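Local coordinates for beta-galactosidase (Bacillus circulans subsp. alkalophilus, PDB 3TTY), which catalyses the hydrolysis of terminal, non-reducing beta-D-galactose residues in beta-D-galactosides, at residues S331-A336 and M633-E638; P283-A288 and E426-Y431; F642-S647 and G660-P665; N612-V617 and E638-D643. All coordinates share one frame; numbering follows the deposited sequence.

Interaction 1. Residues S331-A336 and M633-E638; sequences SYQAVA and MNHNAE
Met633 presses its thioether against the helix that carries Gln333, its SD lying 3.6 Å from Gln333 CA and close to the carbonyl O of Tyr332. A bend at chi3 (-66°) turns the methyl toward the next helical turn, where Met633 CE meets Ala336 CB at 3.8 Å. Beside this apolar contact, the extended side chain of Gln333 crosses that of His635 at about a right angle. Gln333 NE2 comes within 3.7 Å of His635 CE1, with the amide and imidazole planes 53° apart; the two groups touch but are not hydrogen-bonded to each other. What fixes them is a shared acceptor: Gln333 NE2 and His635 NE2 both donate to Glu618 OE1, while Gln333 NE2 also reaches Phe284 O and the His635 ring stacks on Phe284. Behind His635, Asn634 OD1 forms an Asx turn with Asn636 N and also accepts from Asn636 ND2, a double grip that shapes the chain leaving the strand. The buried contact thus seats the end of strand 627-634, in the C-terminal domain, against barrel-domain helix 326-336, with strand 617-624 supplying Glu618, helix 284-296 meeting Gln333 through Ala288 and helix 371-386 packing on Tyr332.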
loop_
_atom_site.group_PDB
_atom_site.type_symbol
_atom_site.label_atom_id
_atom_site.label_comp_id
_atom_site.label_asym_id
_atom_site.label_seq_id
_atom_site.Cartn_x
_atom_site.Cartn_y
_atom_site.Cartn_z
ATOM N N SER A 331 -3.913 17.101 31.006
ATOM C CA SER A 331 -3.607 16.470 32.297
ATOM C C SER A 331 -4.833 16.465 33.204
ATOM O O SER A 331 -5.166 15.439 33.787
ATOM C CB SER A 331 -2.447 17.180 33.023
ATOM O OG SER A 331 -1.266 17.198 32.243
ATOM N N TYR A 332 -5.496 17.616 33.336
ATOM C CA TYR A 332 -6.714 17.671 34.140
ATOM C C TYR A 332 -7.876 16.914 33.493
ATOM O O TYR A 332 -8.799 16.473 34.186
ATOM C CB TYR A 332 -7.119 19.107 34.467
ATOM C CG TYR A 332 -6.256 19.733 35.537
ATOM C CD1 TYR A 332 -6.185 19.175 36.807
ATOM C CD2 TYR A 332 -5.512 20.874 35.276
ATOM C CE1 TYR A 332 -5.385 19.736 37.794
ATOM C CE2 TYR A 332 -4.716 21.439 36.250
ATOM C CZ TYR A 332 -4.657 20.864 37.503
ATOM O OH TYR A 332 -3.875 21.433 38.470
ATOM N N GLN A 333 -7.834 16.759 32.173
ATOM C CA GLN A 333 -8.832 15.930 31.524
ATOM C C GLN A 333 -8.702 14.491 32.030
ATOM O O GLN A 333 -9.704 13.840 32.314
ATOM C CB GLN A 333 -8.742 15.986 29.997
ATOM C CG GLN A 333 -9.992 15.422 29.308
ATOM C CD GLN A 333 -9.817 15.278 27.810
ATOM O OE1 GLN A 333 -8.719 14.985 27.327
ATOM N NE2 GLN A 333 -10.903 15.488 27.062
ATOM N N ALA A 334 -7.471 14.005 32.152
ATOM C CA ALA A 334 -7.242 12.680 32.703
ATOM C C ALA A 334 -7.773 12.596 34.132
ATOM O O ALA A 334 -8.523 11.676 34.478
ATOM C CB ALA A 334 -5.784 12.326 32.657
ATOM N N VAL A 335 -7.401 13.567 34.960
ATOM C CA VAL A 335 -7.832 13.559 36.350
ATOM C C VAL A 335 -9.357 13.549 36.442
ATOM O O VAL A 335 -9.939 12.821 37.247
ATOM C CB VAL A 335 -7.273 14.772 37.120
ATOM C CG1 VAL A 335 -7.775 14.760 38.566
ATOM C CG2 VAL A 335 -5.745 14.777 37.057
ATOM N N ALA A 336 -9.988 14.359 35.595
ATOM C CA ALA A 336 -11.440 14.477 35.526
ATOM C C ALA A 336 -12.111 13.120 35.294
ATOM O O ALA A 336 -13.259 12.910 35.688
ATOM C CB ALA A 336 -11.819 15.436 34.406
ATOM N N MET A 633 -13.531 22.220 31.515
ATOM C CA MET A 633 -12.363 22.225 30.656
ATOM C C MET A 633 -12.699 22.837 29.322
ATOM O O MET A 633 -13.500 22.305 28.559
ATOM C CB MET A 633 -11.809 20.812 30.534
ATOM C CG MET A 633 -11.412 20.274 31.917
ATOM S SD MET A 633 -11.264 18.498 32.067
ATOM C CE MET A 633 -12.962 17.964 31.819
ATOM N N ASN A 634 -12.090 23.983 29.056
ATOM C CA ASN A 634 -12.360 24.717 27.837
ATOM C C ASN A 634 -11.349 24.380 26.769
ATOM O O ASN A 634 -10.232 24.867 26.814
ATOM C CB ASN A 634 -12.329 26.221 28.109
ATOM C CG ASN A 634 -12.636 27.034 26.876
ATOM O OD1 ASN A 634 -13.043 26.488 25.842
ATOM N ND2 ASN A 634 -12.452 28.351 26.970
ATOM N N HIS A 635 -11.745 23.557 25.805
ATOM C CA HIS A 635 -10.859 23.174 24.710
ATOM C C HIS A 635 -10.711 24.250 23.628
ATOM O O HIS A 635 -9.822 24.161 22.775
ATOM C CB HIS A 635 -11.332 21.854 24.087
ATOM C CG HIS A 635 -11.356 20.706 25.054
ATOM N ND1 HIS A 635 -10.220 20.015 25.414
ATOM C CD2 HIS A 635 -12.377 20.129 25.730
ATOM C CE1 HIS A 635 -10.538 19.064 26.273
ATOM N NE2 HIS A 635 -11.841 19.111 26.483
ATOM N N ASN A 636 -11.580 25.260 23.660
ATOM C CA ASN A 636 -11.532 26.344 22.672
ATOM C C ASN A 636 -10.314 27.248 22.840
ATOM O O ASN A 636 -9.805 27.416 23.948
ATOM C CB ASN A 636 -12.801 27.198 22.735
ATOM C CG ASN A 636 -14.056 26.384 22.581
ATOM O OD1 ASN A 636 -14.482 26.087 21.465
ATOM N ND2 ASN A 636 -14.667 26.023 23.701
ATOM N N ALA A 637 -9.857 27.833 21.736
ATOM C CA ALA A 637 -8.726 28.764 21.774
ATOM C C ALA A 637 -9.181 30.158 22.213
ATOM O O ALA A 637 -8.402 31.114 22.190
ATOM C CB ALA A 637 -8.037 28.830 20.408
ATOM N N GLU A 638 -10.444 30.260 22.618
ATOM C CA GLU A 638 -11.027 31.535 23.013
ATOM C C GLU A 638 -11.656 31.420 24.399
ATOM O O GLU A 638 -12.116 30.349 24.801
ATOM C CB GLU A 638 -12.088 31.981 21.995
ATOM C CG GLU A 638 -11.619 31.973 20.524
ATOM C CD GLU A 638 -12.122 30.758 19.733
ATOM O OE1 GLU A 638 -13.183 30.190 20.093
ATOM O OE2 GLU A 638 -11.452 30.372 18.742
#

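Interaction 2. Residues P283-A288 and E426-Y431; sequences PFSFTA and EVHKYY
Ser285 and His428 form the polar centre of this helix-helix crossing, His428 NE2 donating to Ser285 OG over 2.7 Å. The hydroxyl lies at the imidazole edge, close to the ring plane. With chi1 at 178°, His428 CG is anti to its backbone N, and the ring reaches across to helix 284-288, where Phe286 CB sits over one of its faces, 4.0 Å from His428 NE2. The Phe286 ring turns its edge to the imidazole face in a T-shaped pair, the planes 74° apart and the centroids 5.9 Å. On the buried side, Tyr431 lies against the helix backbone, its CE2 3.5 Å from Ser285 O, and its hydroxyl is held by Asn292 beyond the segment. The outer side is looser: exposed Pro283 only brushes the imidazole, CB to CE1 of His428 at 4.1 Å, and both Phe286 and His428 are partly exposed. The axes of the two helical segments come no closer than 10.0 Å, bridged by side chains from the barrel domain and the trimerisation domain. Ser285 OG, besides accepting from His428 NE2, is hydrogen-bonded to Asp432 OD1, and the nearby carboxylate would probably favour the protonated form of the imidazole.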
loop_
_atom_site.group_PDB
_atom_site.type_symbol
_atom_site.label_atom_id
_atom_site.label_comp_id
_atom_site.label_asym_id
_atom_site.label_seq_id
_atom_site.Cartn_x
_atom_site.Cartn_y
_atom_site.Cartn_z
ATOM N N PRO A 283 -10.031 13.618 18.257
ATOM C CA PRO A 283 -11.195 14.228 18.917
ATOM C C PRO A 283 -11.058 14.258 20.442
ATOM O O PRO A 283 -10.765 13.234 21.073
ATOM C CB PRO A 283 -12.350 13.316 18.499
ATOM C CG PRO A 283 -11.898 12.705 17.215
ATOM C CD PRO A 283 -10.412 12.531 17.344
ATOM N N PHE A 284 -11.278 15.425 21.034
ATOM C CA PHE A 284 -11.141 15.570 22.487
ATOM C C PHE A 284 -12.075 14.616 23.243
ATOM O O PHE A 284 -11.715 14.108 24.312
ATOM C CB PHE A 284 -11.357 17.029 22.917
ATOM C CG PHE A 284 -10.622 18.028 22.050
ATOM C CD1 PHE A 284 -11.238 19.204 21.644
ATOM C CD2 PHE A 284 -9.313 17.780 21.631
ATOM C CE1 PHE A 284 -10.563 20.117 20.850
ATOM C CE2 PHE A 284 -8.630 18.689 20.826
ATOM C CZ PHE A 284 -9.254 19.858 20.439
ATOM N N SER A 285 -13.258 14.365 22.680
ATOM C CA SER A 285 -14.225 13.457 23.299
ATOM C C SER A 285 -13.737 12.009 23.214
ATOM O O SER A 285 -14.115 11.166 24.032
ATOM C CB SER A 285 -15.600 13.591 22.642
ATOM O OG SER A 285 -15.548 13.259 21.265
ATOM N N PHE A 286 -12.892 11.728 22.226
ATOM C CA PHE A 286 -12.288 10.414 22.139
ATOM C C PHE A 286 -11.265 10.164 23.245
ATOM O O PHE A 286 -11.295 9.110 23.884
ATOM C CB PHE A 286 -11.644 10.145 20.773
ATOM C CG PHE A 286 -11.035 8.776 20.680
ATOM C CD1 PHE A 286 -11.822 7.676 20.370
ATOM C CD2 PHE A 286 -9.694 8.575 20.960
ATOM C CE1 PHE A 286 -11.274 6.400 20.317
ATOM C CE2 PHE A 286 -9.138 7.302 20.902
ATOM C CZ PHE A 286 -9.933 6.213 20.584
ATOM N N THR A 287 -10.347 11.098 23.479
ATOM C CA THR A 287 -9.393 10.839 24.554
ATOM C C THR A 287 -10.112 10.800 25.914
ATOM O O THR A 287 -9.717 10.056 26.808
ATOM C CB THR A 287 -8.079 11.714 24.508
ATOM O OG1 THR A 287 -7.926 12.483 25.715
ATOM C CG2 THR A 287 -8.034 12.603 23.308
ATOM N N ALA A 288 -11.205 11.540 26.049
ATOM C CA ALA A 288 -12.035 11.424 27.251
ATOM C C ALA A 288 -12.638 10.011 27.366
ATOM O O ALA A 288 -12.659 9.400 28.443
ATOM C CB ALA A 288 -13.142 12.482 27.241
ATOM N N GLU A 426 -18.398 3.827 15.932
ATOM C CA GLU A 426 -19.801 3.767 16.343
ATOM C C GLU A 426 -19.947 3.949 17.844
ATOM O O GLU A 426 -20.789 4.717 18.285
ATOM C CB GLU A 426 -20.462 2.462 15.895
ATOM C CG GLU A 426 -20.436 2.258 14.400
ATOM C CD GLU A 426 -21.170 3.360 13.643
ATOM O OE1 GLU A 426 -22.369 3.608 13.923
ATOM O OE2 GLU A 426 -20.541 3.986 12.764
ATOM N N VAL A 427 -19.126 3.260 18.633
ATOM C CA VAL A 427 -19.214 3.424 20.081
ATOM C C VAL A 427 -18.998 4.899 20.441
ATOM O O VAL A 427 -19.723 5.460 21.264
ATOM C CB VAL A 427 -18.216 2.517 20.855
ATOM C CG1 VAL A 427 -18.180 2.904 22.330
ATOM C CG2 VAL A 427 -18.597 1.044 20.726
ATOM N N HIS A 428 -18.016 5.527 19.798
ATOM C CA HIS A 428 -17.718 6.936 20.027
ATOM C C HIS A 428 -18.845 7.894 19.602
ATOM O O HIS A 428 -19.050 8.925 20.238
ATOM C CB HIS A 428 -16.391 7.330 19.357
ATOM C CG HIS A 428 -16.039 8.778 19.518
ATOM N ND1 HIS A 428 -15.949 9.649 18.454
ATOM C CD2 HIS A 428 -15.766 9.512 20.628
ATOM C CE1 HIS A 428 -15.638 10.854 18.896
ATOM N NE2 HIS A 428 -15.522 10.795 20.213
ATOM N N LYS A 429 -19.572 7.572 18.538
ATOM C CA LYS A 429 -20.668 8.452 18.111
ATOM C C LYS A 429 -21.667 8.620 19.245
ATOM O O LYS A 429 -22.231 9.701 19.431
ATOM C CB LYS A 429 -21.378 7.921 16.866
ATOM C CG LYS A 429 -20.564 8.026 15.592
ATOM C CD LYS A 429 -21.269 7.333 14.440
ATOM C CE LYS A 429 -20.498 7.536 13.149
ATOM N NZ LYS A 429 -20.972 6.637 12.085
ATOM N N TYR A 430 -21.882 7.550 20.006
ATOM C CA TYR A 430 -22.831 7.596 21.114
ATOM C C TYR A 430 -22.214 8.296 22.315
ATOM O O TYR A 430 -22.877 9.080 22.997
ATOM C CB TYR A 430 -23.336 6.189 21.480
ATOM C CG TYR A 430 -24.434 5.712 20.548
ATOM C CD1 TYR A 430 -25.779 5.935 20.846
ATOM C CD2 TYR A 430 -24.129 5.084 19.352
ATOM C CE1 TYR A 430 -26.782 5.530 19.973
ATOM C CE2 TYR A 430 -25.119 4.675 18.487
ATOM C CZ TYR A 430 -26.443 4.892 18.801
ATOM O OH TYR A 430 -27.423 4.476 17.921
ATOM N N TYR A 431 -20.940 8.018 22.571
ATOM C CA TYR A 431 -20.243 8.662 23.678
ATOM C C TYR A 431 -20.129 10.184 23.473
ATOM O O TYR A 431 -20.362 10.949 24.394
ATOM C CB TYR A 431 -18.865 8.044 23.889
ATOM C CG TYR A 431 -18.166 8.558 25.130
ATOM C CD1 TYR A 431 -18.361 7.944 26.364
ATOM C CD2 TYR A 431 -17.320 9.667 25.073
ATOM C CE1 TYR A 431 -17.721 8.406 27.503
ATOM C CE2 TYR A 431 -16.677 10.133 26.208
ATOM C CZ TYR A 431 -16.885 9.506 27.417
ATOM O OH TYR A 431 -16.262 9.970 28.543
#

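Interaction 3. Residues F642-S647 and G660-P665; sequences FDAGAS and GQATIP
Phe642 meets Ala662 and Ile664 through a ring whose CG stands between the backbone N and the carbonyl carbon (chi1 65°). Ala662 CB lies over one face of that ring, 4.2 Å from CZ of Phe642 and offset toward the rim, while Ile664 CB approaches at the edge, 4.1 Å from CE1 of Phe642. Asp643 instead has CG anti to its backbone N (chi1 -177°), and its carboxylate serves the turn that follows: Asp643 OD1 accepts from Gly645 N at 3.0 Å, met from above the carboxylate plane, in an Asx turn. The same oxygen rests on Gly660, 3.4 Å from its CA.

Under these side chains the backbones pair antiparallel. Phe642 and Ala662 make a hydrogen-bonded pair, with Phe642 N to Ala662 O at 2.8 Å and Ala662 N to Phe642 O at 2.9 Å; Asp643 and Gln661 form the adjoining non-hydrogen-bonded pair. Where the strand ends, pairing continues through the turn, Ala644 N donating to Gly660 O at 2.7 Å and Gly660 N to Gly645 O at 2.8 Å. Gly645 and Gly660 both adopt positive phi, which favours glycine.

The two faces differ in character. Asp643 and Gln661 lie on the exposed one, whereas Phe642 and Ile664 turn inward onto Val632 and Met670 of strands 627-634 and 669-674. The arrangement is a two-stranded antiparallel ribbon laid by its apolar face on a larger antiparallel sheet, in keeping with the all-beta C-terminal domain of this enzyme family.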
loop_
_atom_site.group_PDB
_atom_site.type_symbol
_atom_site.label_atom_id
_atom_site.label_comp_id
_atom_site.label_asym_id
_atom_site.label_seq_id
_atom_site.Cartn_x
_atom_site.Cartn_y
_atom_site.Cartn_z
ATOM N N PHE A 642 -20.246 30.666 30.889
ATOM C CA PHE A 642 -21.284 29.681 31.141
ATOM C C PHE A 642 -21.924 29.930 32.491
ATOM O O PHE A 642 -21.295 30.488 33.390
ATOM C CB PHE A 642 -20.694 28.262 31.104
ATOM C CG PHE A 642 -19.688 27.987 32.200
ATOM C CD1 PHE A 642 -18.350 28.326 32.038
ATOM C CD2 PHE A 642 -20.081 27.392 33.393
ATOM C CE1 PHE A 642 -17.423 28.075 33.049
ATOM C CE2 PHE A 642 -19.154 27.128 34.409
ATOM C CZ PHE A 642 -17.826 27.471 34.235
ATOM N N ASP A 643 -23.176 29.507 32.631
ATOM C CA ASP A 643 -23.858 29.576 33.911
ATOM C C ASP A 643 -23.337 28.439 34.775
ATOM O O ASP A 643 -23.458 27.266 34.417
ATOM C CB ASP A 643 -25.377 29.490 33.719
ATOM C CG ASP A 643 -26.152 29.624 35.026
ATOM O OD1 ASP A 643 -25.566 29.996 36.066
ATOM O OD2 ASP A 643 -27.372 29.362 35.007
ATOM N N ALA A 644 -22.736 28.788 35.904
ATOM C CA ALA A 644 -22.109 27.795 36.754
ATOM C C ALA A 644 -23.092 27.292 37.793
ATOM O O ALA A 644 -22.739 26.493 38.659
ATOM C CB ALA A 644 -20.871 28.375 37.422
ATOM N N GLY A 645 -24.334 27.759 37.700
ATOM C CA GLY A 645 -25.335 27.450 38.707
ATOM C C GLY A 645 -25.220 28.383 39.897
ATOM O O GLY A 645 -24.204 29.062 40.067
ATOM N N ALA A 646 -26.251 28.415 40.734
ATOM C CA ALA A 646 -26.304 29.389 41.821
ATOM C C ALA A 646 -25.699 28.894 43.135
ATOM O O ALA A 646 -25.696 29.625 44.125
ATOM C CB ALA A 646 -27.740 29.857 42.041
ATOM N N SER A 647 -25.180 27.669 43.142
ATOM C CA SER A 647 -24.695 27.041 44.380
ATOM C C SER A 647 -23.499 27.742 45.023
ATOM O O SER A 647 -22.800 28.534 44.386
ATOM C CB SER A 647 -24.336 25.564 44.149
ATOM O OG SER A 647 -25.495 24.755 44.064
ATOM N N GLY A 660 -23.439 31.625 39.370
ATOM C CA GLY A 660 -24.077 32.145 38.175
ATOM C C GLY A 660 -23.108 32.236 37.015
ATOM O O GLY A 660 -22.361 31.301 36.742
ATOM N N GLN A 661 -23.113 33.369 36.327
ATOM C CA GLN A 661 -22.252 33.543 35.168
ATOM C C GLN A 661 -20.769 33.478 35.529
ATOM O O GLN A 661 -20.308 34.174 36.431
ATOM C CB GLN A 661 -22.573 34.861 34.478
ATOM C CG GLN A 661 -23.961 34.899 33.877
ATOM C CD GLN A 661 -23.979 34.429 32.441
ATOM O OE1 GLN A 661 -23.498 35.126 31.541
ATOM N NE2 GLN A 661 -24.535 33.246 32.212
ATOM N N ALA A 662 -20.030 32.622 34.828
ATOM C CA ALA A 662 -18.587 32.526 35.012
ATOM C C ALA A 662 -17.893 32.448 33.670
ATOM O O ALA A 662 -18.445 31.925 32.696
ATOM C CB ALA A 662 -18.221 31.326 35.862
ATOM N N THR A 663 -16.685 32.997 33.613
ATOM C CA THR A 663 -15.861 32.853 32.424
ATOM C C THR A 663 -14.698 31.919 32.715
ATOM O O THR A 663 -14.288 31.733 33.866
ATOM C CB THR A 663 -15.335 34.201 31.894
ATOM O OG1 THR A 663 -14.395 34.746 32.826
ATOM C CG2 THR A 663 -16.482 35.183 31.692
ATOM N N ILE A 664 -14.190 31.319 31.653
ATOM C CA ILE A 664 -13.099 30.375 31.741
ATOM C C ILE A 664 -12.216 30.681 30.547
ATOM O O ILE A 664 -12.700 30.799 29.424
ATOM C CB ILE A 664 -13.620 28.918 31.700
ATOM C CG1 ILE A 664 -12.489 27.922 31.988
ATOM C CG2 ILE A 664 -14.314 28.634 30.371
ATOM C CD1 ILE A 664 -12.937 26.443 31.975
ATOM N N PRO A 665 -10.918 30.856 30.793
ATOM C CA PRO A 665 -10.011 31.291 29.728
ATOM C C PRO A 665 -9.841 30.219 28.664
ATOM O O PRO A 665 -10.185 29.059 28.903
ATOM C CB PRO A 665 -8.676 31.507 30.464
ATOM C CG PRO A 665 -9.008 31.539 31.930
ATOM C CD PRO A 665 -10.236 30.695 32.090
#

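Interaction 4. Residues N612-V617 and E638-D643; sequences NTPDGV and EEMTFD
Asn612 and Thr613 pass alongside Phe642 and Asp643 without strand pairing, and the chain then folds into a type II beta turn from Pro614 to Val617 that leads into strand 617-624 of the antiparallel C-terminal domain. The turn is closed by Val617 N donating to Pro614 O at 3.1 Å, and Gly616 takes the positive phi that this turn type calls for at its third position. Thr613 braces it from the side: its OG1, between backbone N and carbonyl carbon (chi1 62°), donates 2.7 Å to Val617 O, in the carbonyl plane on a lone pair. Asn438 holds the same hydroxyl from outside.

Strand 640-643, which faces the turn, is itself backbone-bonded to Ile664 and Ala662 of strand 661-664. Met640 and Pro614 slide past each other in opposite directions and pack tightly, with Pro614 CB 3.4 Å from Met640 CE and Pro614 CG 3.5 Å from Met640 CG. Met640 chi1, at -135°, is away from a staggered value, consistent with some strain in this fit. Val617 CG2 touches Met640 CG at 3.8 Å, so the methionine CG is met by both ends of the turn, Pro614 and Val617. Further along, Pro614 CD and Thr613 CG2 both rest on CB of Phe642, the threonine side by side with it and the proline ring crossing it at about a right angle. Pro614 CG also lies against the backbone at Thr641 O. At the outer end one water donates to Asn612 O at 2.6 Å and accepts from Asp643 N at 2.7 Å.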
loop_
_atom_site.group_PDB
_atom_site.type_symbol
_atom_site.label_atom_id
_atom_site.label_comp_id
_atom_site.label_asym_id
_atom_site.label_seq_id
_atom_site.Cartn_x
_atom_site.Cartn_y
_atom_site.Cartn_z
ATOM N N ASN A 612 -24.776 23.211 31.799
ATOM C CA ASN A 612 -24.898 23.616 30.404
ATOM C C ASN A 612 -23.734 24.520 30.049
ATOM O O ASN A 612 -23.482 25.495 30.748
ATOM C CB ASN A 612 -26.228 24.326 30.146
ATOM C CG ASN A 612 -27.403 23.374 30.181
ATOM O OD1 ASN A 612 -27.655 22.649 29.217
ATOM N ND2 ASN A 612 -28.123 23.357 31.300
ATOM N N THR A 613 -23.015 24.189 28.980
ATOM C CA THR A 613 -21.837 24.958 28.590
ATOM C C THR A 613 -21.732 25.070 27.083
ATOM O O THR A 613 -22.353 24.307 26.356
ATOM C CB THR A 613 -20.526 24.327 29.113
ATOM O OG1 THR A 613 -20.370 23.022 28.547
ATOM C CG2 THR A 613 -20.520 24.236 30.637
ATOM N N PRO A 614 -20.939 26.036 26.609
ATOM C CA PRO A 614 -20.728 26.243 25.175
ATOM C C PRO A 614 -20.028 25.052 24.550
ATOM O O PRO A 614 -19.471 24.224 25.269
ATOM C CB PRO A 614 -19.812 27.473 25.130
ATOM C CG PRO A 614 -20.056 28.178 26.419
ATOM C CD PRO A 614 -20.300 27.086 27.419
ATOM N N ASP A 615 -20.055 24.976 23.222
ATOM C CA ASP A 615 -19.398 23.893 22.507
ATOM C C ASP A 615 -17.914 23.871 22.841
ATOM O O ASP A 615 -17.249 24.904 22.813
ATOM C CB ASP A 615 -19.587 24.034 20.990
ATOM C CG ASP A 615 -21.035 23.854 20.557
ATOM O OD1 ASP A 615 -21.871 23.465 21.408
ATOM O OD2 ASP A 615 -21.335 24.094 19.362
ATOM N N GLY A 616 -17.404 22.688 23.163
ATOM C CA GLY A 616 -15.988 22.523 23.420
ATOM C C GLY A 616 -15.608 22.779 24.861
ATOM O O GLY A 616 -14.436 22.761 25.206
ATOM N N VAL A 617 -16.600 23.036 25.702
ATOM C CA VAL A 617 -16.337 23.189 27.121
ATOM C C VAL A 617 -16.816 21.927 27.814
ATOM O O VAL A 617 -18.007 21.744 28.068
ATOM C CB VAL A 617 -17.034 24.429 27.719
ATOM C CG1 VAL A 617 -16.856 24.462 29.244
ATOM C CG2 VAL A 617 -16.494 25.697 27.071
ATOM N N GLU A 638 -10.444 30.260 22.618
ATOM C CA GLU A 638 -11.027 31.535 23.013
ATOM C C GLU A 638 -11.656 31.420 24.399
ATOM O O GLU A 638 -12.116 30.349 24.801
ATOM C CB GLU A 638 -12.088 31.981 21.995
ATOM C CG GLU A 638 -11.619 31.973 20.524
ATOM C CD GLU A 638 -12.122 30.758 19.733
ATOM O OE1 GLU A 638 -13.183 30.190 20.093
ATOM O OE2 GLU A 638 -11.452 30.372 18.742
ATOM N N GLU A 639 -11.656 32.527 25.131
ATOM C CA GLU A 639 -12.371 32.625 26.401
ATOM C C GLU A 639 -13.853 32.277 26.223
ATOM O O GLU A 639 -14.459 32.598 25.196
ATOM C CB GLU A 639 -12.240 34.048 26.940
ATOM C CG GLU A 639 -12.759 34.249 28.344
ATOM C CD GLU A 639 -12.609 35.692 28.797
ATOM O OE1 GLU A 639 -11.692 35.978 29.607
ATOM O OE2 GLU A 639 -13.407 36.539 28.329
ATOM N N MET A 640 -14.441 31.639 27.230
ATOM C CA MET A 640 -15.820 31.176 27.126
ATOM C C MET A 640 -16.574 31.444 28.423
ATOM O O MET A 640 -15.980 31.444 29.501
ATOM C CB MET A 640 -15.839 29.677 26.805
ATOM C CG MET A 640 -16.812 29.272 25.711
ATOM S SD MET A 640 -16.300 29.750 24.060
ATOM C CE MET A 640 -17.700 29.183 23.097
ATOM N N THR A 641 -17.882 31.668 28.321
ATOM C CA THR A 641 -18.702 31.931 29.506
ATOM C C THR A 641 -19.854 30.937 29.652
ATOM O O THR A 641 -20.375 30.417 28.671
ATOM C CB THR A 641 -19.247 33.389 29.531
ATOM O OG1 THR A 641 -20.303 33.534 28.578
ATOM C CG2 THR A 641 -18.144 34.378 29.185
ATOM N N PHE A 642 -20.246 30.666 30.889
ATOM C CA PHE A 642 -21.284 29.681 31.141
ATOM C C PHE A 642 -21.924 29.930 32.491
ATOM O O PHE A 642 -21.295 30.488 33.390
ATOM C CB PHE A 642 -20.694 28.262 31.104
ATOM C CG PHE A 642 -19.688 27.987 32.200
ATOM C CD1 PHE A 642 -18.350 28.326 32.038
ATOM C CD2 PHE A 642 -20.081 27.392 33.393
ATOM C CE1 PHE A 642 -17.423 28.075 33.049
ATOM C CE2 PHE A 642 -19.154 27.128 34.409
ATOM C CZ PHE A 642 -17.826 27.471 34.235
ATOM N N ASP A 643 -23.176 29.507 32.631
ATOM C CA ASP A 643 -23.858 29.576 33.911
ATOM C C ASP A 643 -23.337 28.439 34.775
ATOM O O ASP A 643 -23.458 27.266 34.417
ATOM C CB ASP A 643 -25.377 29.490 33.719
ATOM C CG ASP A 643 -26.152 29.624 35.026
ATOM O OD1 ASP A 643 -25.566 29.996 36.066
ATOM O OD2 ASP A 643 -27.372 29.362 35.007
HETATM O O HOH W 1 -24.353 27.921 30.808
#

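How the interactions relate
All the touching residues of interaction 1 are buried, whereas the other three contacts each have an exposed margin. Interactions 1 and 2 join domains: both reach the barrel, one from the C-terminal domain and the other from the trimerisation domain, and they meet where Gln333 and His635 contact Phe284. Interactions 3 and 4 hold the same strand, 640-643, from different sides, sharing Phe642 and Asp643. Their chemistry follows their place: thioether packing beside a shared carboxylate in interaction 1, a histidine-serine bond in interaction 2, regular backbone pairing in interaction 3, and tight apolar packing with a water bridge in interaction 4. Asn634 and His635 connect interaction 1 to the latter two.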